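PDB 3I3V: probable secreted solute-binding lipoprotein from Streptomyces coelicolor, which probably binds a solute outside the cell membrane and hands it to a transport system, as bacterial extracellular solute-binding proteins do. Local coordinates for residues Thr184-Ser187 and Gln188-Arg192; Ala205-Gly208 and Ile209-Phe212. One frame throughout, in Å; residues are numbered along the deposited sequence.

Contact 1. Residues Thr184-Ser187 and Gln188-Arg192; sequences TFLS and QDEAR
Ser187 and Glu190 grip each other in both directions across the first turn of helix 188-197, a capping box. The stronger half is the return bond: Ser187 N donates to Glu190 OE2 over 2.7 Å and almost straight, at 175°, meeting the oxygen on its anti side and somewhat out of the carboxylate plane. The forward half is weak, with Glu190 N lying 3.4 Å from Ser187 OG. That hydroxyl also leans on the carboxylate, a weak bond of 3.2 Å from Ser187 OG to Glu190 OE2, so two donors of one residue converge on a single oxygen. A chi1 of 64° sets OG between the backbone N and the carbonyl carbon of Ser187, turned to the helix start. Glu190 reaches back with its chain extended beyond CG, and on the way its CB rests 3.6 Å from Leu186 CD2. The first full helical bond follows, Ala191 N to Ser187 O at 3.0 Å. The Arg192 side chain folds back along the first turn: NE meets Gln188 O from above its carbonyl plane, on the face opposite the backbone N of Arg192, while NH2 forms a 3.1 Å salt bridge with Asp189 OD1. The cap therefore ends the loop that leaves helix 172-182 and starts helix 188-197, with Phe185 and Thr184, just upstream, packed on helix 203-217.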
# COMPACT_ATOMS: atom_id res chain seq x y z
N THR C 184 26.11 -5.55 59.34
CA THR C 184 27.20 -4.93 58.60
C THR C 184 28.00 -6.05 57.93
O THR C 184 28.59 -5.85 56.87
CB THR C 184 28.13 -4.13 59.53
OG1 THR C 184 27.38 -3.08 60.17
CG2 THR C 184 29.28 -3.51 58.73
N PHE C 185 28.00 -7.22 58.56
CA PHE C 185 28.73 -8.39 58.08
C PHE C 185 27.83 -9.58 57.73
O PHE C 185 28.22 -10.73 57.91
CB PHE C 185 29.73 -8.84 59.15
CG PHE C 185 30.75 -7.79 59.51
CD1 PHE C 185 31.82 -7.51 58.67
CD2 PHE C 185 30.64 -7.09 60.71
CE1 PHE C 185 32.77 -6.55 59.01
CE2 PHE C 185 31.59 -6.13 61.06
CZ PHE C 185 32.65 -5.86 60.22
N LEU C 186 26.64 -9.30 57.22
CA LEU C 186 25.70 -10.36 56.87
C LEU C 186 24.94 -10.01 55.59
O LEU C 186 24.37 -8.93 55.47
CB LEU C 186 24.70 -10.58 58.01
CG LEU C 186 25.20 -11.25 59.30
CD1 LEU C 186 24.19 -11.07 60.41
CD2 LEU C 186 25.42 -12.72 59.04
N SER C 187 24.93 -10.94 54.63
CA SER C 187 24.21 -10.71 53.39
C SER C 187 22.73 -10.92 53.70
O SER C 187 22.38 -11.34 54.80
CB SER C 187 24.64 -11.70 52.32
OG SER C 187 24.31 -13.02 52.69
N GLN C 188 21.87 -10.63 52.74
CA GLN C 188 20.44 -10.79 52.94
C GLN C 188 20.08 -12.20 53.42
O GLN C 188 19.35 -12.38 54.39
CB GLN C 188 19.69 -10.48 51.64
CG GLN C 188 18.45 -9.62 51.84
CD GLN C 188 18.79 -8.16 52.06
OE1 GLN C 188 19.78 -7.83 52.71
NE2 GLN C 188 17.96 -7.28 51.53
N ASP C 189 20.61 -13.21 52.72
CA ASP C 189 20.35 -14.60 53.05
C ASP C 189 20.85 -15.00 54.43
O ASP C 189 20.18 -15.74 55.16
CB ASP C 189 20.97 -15.51 51.99
CG ASP C 189 20.10 -15.64 50.75
OD1 ASP C 189 19.61 -14.61 50.25
OD2 ASP C 189 19.91 -16.78 50.28
N GLU C 190 22.03 -14.50 54.80
CA GLU C 190 22.62 -14.81 56.10
C GLU C 190 21.82 -14.22 57.24
O GLU C 190 21.61 -14.87 58.26
CB GLU C 190 24.06 -14.30 56.15
CG GLU C 190 25.03 -15.18 55.40
CD GLU C 190 26.29 -14.46 54.98
OE1 GLU C 190 27.22 -15.14 54.51
OE2 GLU C 190 26.34 -13.22 55.10
N ALA C 191 21.38 -12.98 57.08
CA ALA C 191 20.58 -12.31 58.10
C ALA C 191 19.28 -13.09 58.23
O ALA C 191 18.73 -13.22 59.32
CB ALA C 191 20.29 -10.87 57.69
N ARG C 192 18.80 -13.62 57.11
CA ARG C 192 17.57 -14.40 57.07
C ARG C 192 17.71 -15.61 58.00
O ARG C 192 16.82 -15.89 58.80
CB ARG C 192 17.31 -14.90 55.65
CG ARG C 192 15.89 -14.68 55.14
CD ARG C 192 15.75 -13.30 54.51
NE ARG C 192 16.44 -13.21 53.22
CZ ARG C 192 16.03 -13.80 52.11
NH1 ARG C 192 14.92 -14.53 52.11
NH2 ARG C 192 16.72 -13.65 50.98

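Contact 2. Residues Ala205-Gly208 and Ile209-Phe212; sequences ARLG and IEYF
Arg206 and Glu210 are linked twice, first through the backbone, where the Arg206 carbonyl receives Glu210 N, and again through their side chains. The Arg206 CG stands anti to the backbone N (chi1 -163°), and bends at chi2 and chi3 bring the guanidinium round to Glu210, whose chain runs out extended. NH1 of Arg206 lies 2.7 Å from Glu210 OE1, a salt bridge. Its hydrogen bond is weak because it is strongly bent, at 116°. The guanidinium and carboxylate planes are 39° apart, and the two side chains cross at a slant. Leu207 O takes a straight bond from Tyr211 N, 2.9 Å long, and also a water that donates to Leu207 O over 2.9 Å. The same water donates to Glu210 OE2 at 3.0 Å, so each carboxylate oxygen has its own partner. With an alanine in place of Glu210, the Arg206 guanidinium would probably be left without its mate and the water with one acceptor fewer. Gly208 adds only backbone to the contact, its carbonyl accepting from Phe212 N with Gly208 O and that nitrogen 2.8 Å apart. The i to i+4 salt bridge, beside successive i to i+4 backbone bonds of an alpha-helix, lies on the solvent-facing side of helix 203-217, while Ile209, Tyr211 and Phe212 are buried.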
# COMPACT_ATOMS: atom_id res chain seq x y z
N ALA C 205 27.59 -12.69 62.21
CA ALA C 205 26.91 -12.13 63.37
C ALA C 205 27.91 -11.83 64.48
O ALA C 205 27.74 -10.90 65.26
CB ALA C 205 25.85 -13.09 63.88
N ARG C 206 28.95 -12.65 64.56
CA ARG C 206 29.98 -12.49 65.58
C ARG C 206 30.73 -11.19 65.32
O ARG C 206 30.94 -10.38 66.22
CB ARG C 206 30.94 -13.69 65.54
CG ARG C 206 31.81 -13.88 66.78
CD ARG C 206 33.23 -13.38 66.56
NE ARG C 206 34.20 -14.25 67.24
CZ ARG C 206 35.52 -14.10 67.18
NH1 ARG C 206 36.06 -13.12 66.47
NH2 ARG C 206 36.32 -14.96 67.82
N LEU C 207 31.11 -10.99 64.06
CA LEU C 207 31.81 -9.78 63.66
C LEU C 207 30.94 -8.55 63.91
O LEU C 207 31.39 -7.57 64.53
CB LEU C 207 32.20 -9.87 62.18
CG LEU C 207 33.34 -10.85 61.89
CD1 LEU C 207 33.57 -11.01 60.39
CD2 LEU C 207 34.61 -10.35 62.58
N GLY C 208 29.69 -8.61 63.46
CA GLY C 208 28.76 -7.51 63.63
C GLY C 208 28.54 -7.14 65.08
O GLY C 208 28.40 -5.96 65.42
N ILE C 209 28.50 -8.15 65.95
CA ILE C 209 28.30 -7.93 67.37
C ILE C 209 29.54 -7.24 67.95
O ILE C 209 29.43 -6.47 68.90
CB ILE C 209 28.04 -9.25 68.13
CG1 ILE C 209 26.68 -9.83 67.71
CG2 ILE C 209 28.07 -9.00 69.62
CD1 ILE C 209 26.26 -11.07 68.48
N GLU C 210 30.71 -7.52 67.37
CA GLU C 210 31.95 -6.88 67.83
C GLU C 210 31.85 -5.42 67.41
O GLU C 210 32.03 -4.51 68.22
CB GLU C 210 33.19 -7.47 67.15
CG GLU C 210 33.55 -8.91 67.51
CD GLU C 210 34.83 -9.37 66.80
OE1 GLU C 210 35.17 -10.57 66.90
OE2 GLU C 210 35.51 -8.53 66.15
N TYR C 211 31.57 -5.21 66.13
CA TYR C 211 31.45 -3.87 65.60
C TYR C 211 30.50 -3.07 66.48
O TYR C 211 30.83 -1.99 66.96
CB TYR C 211 30.96 -3.92 64.15
CG TYR C 211 30.83 -2.55 63.51
CD1 TYR C 211 31.77 -1.54 63.77
CD2 TYR C 211 29.77 -2.27 62.64
CE1 TYR C 211 31.65 -0.29 63.18
CE2 TYR C 211 29.65 -1.02 62.04
CZ TYR C 211 30.59 -0.03 62.32
OH TYR C 211 30.46 1.21 61.74
N PHE C 212 29.31 -3.62 66.71
CA PHE C 212 28.32 -2.94 67.54
C PHE C 212 28.88 -2.59 68.91
O PHE C 212 28.73 -1.46 69.38
CB PHE C 212 27.09 -3.82 67.74
CG PHE C 212 26.10 -3.24 68.70
CD1 PHE C 212 25.20 -2.27 68.29
CD2 PHE C 212 26.09 -3.64 70.04
CE1 PHE C 212 24.31 -1.69 69.19
CE2 PHE C 212 25.21 -3.08 70.95
CZ PHE C 212 24.31 -2.10 70.52
O HOH W 1 34.20 -6.86 64.06

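Followed from the N terminus, the chain leaves helix 172-182, and contact 1 closes the short loop before helix 188-197. Contact 2 opens only after that helix has ended and helix 203-217 has begun; it closes no loop, being about two turns within a helix. The two are therefore in series, neither nested nor crossing, with centres about 12 Å apart. They nevertheless touch: Phe185 CD2 packs 3.3 Å from Gly208 N, Thr184 OG1 approaches Tyr211 CD2, and Leu186 CD2 reaches Ala205 N. Together they pack the 184-187 loop against helix 203-217, whose buried side also meets helices 172-182 and 383-392.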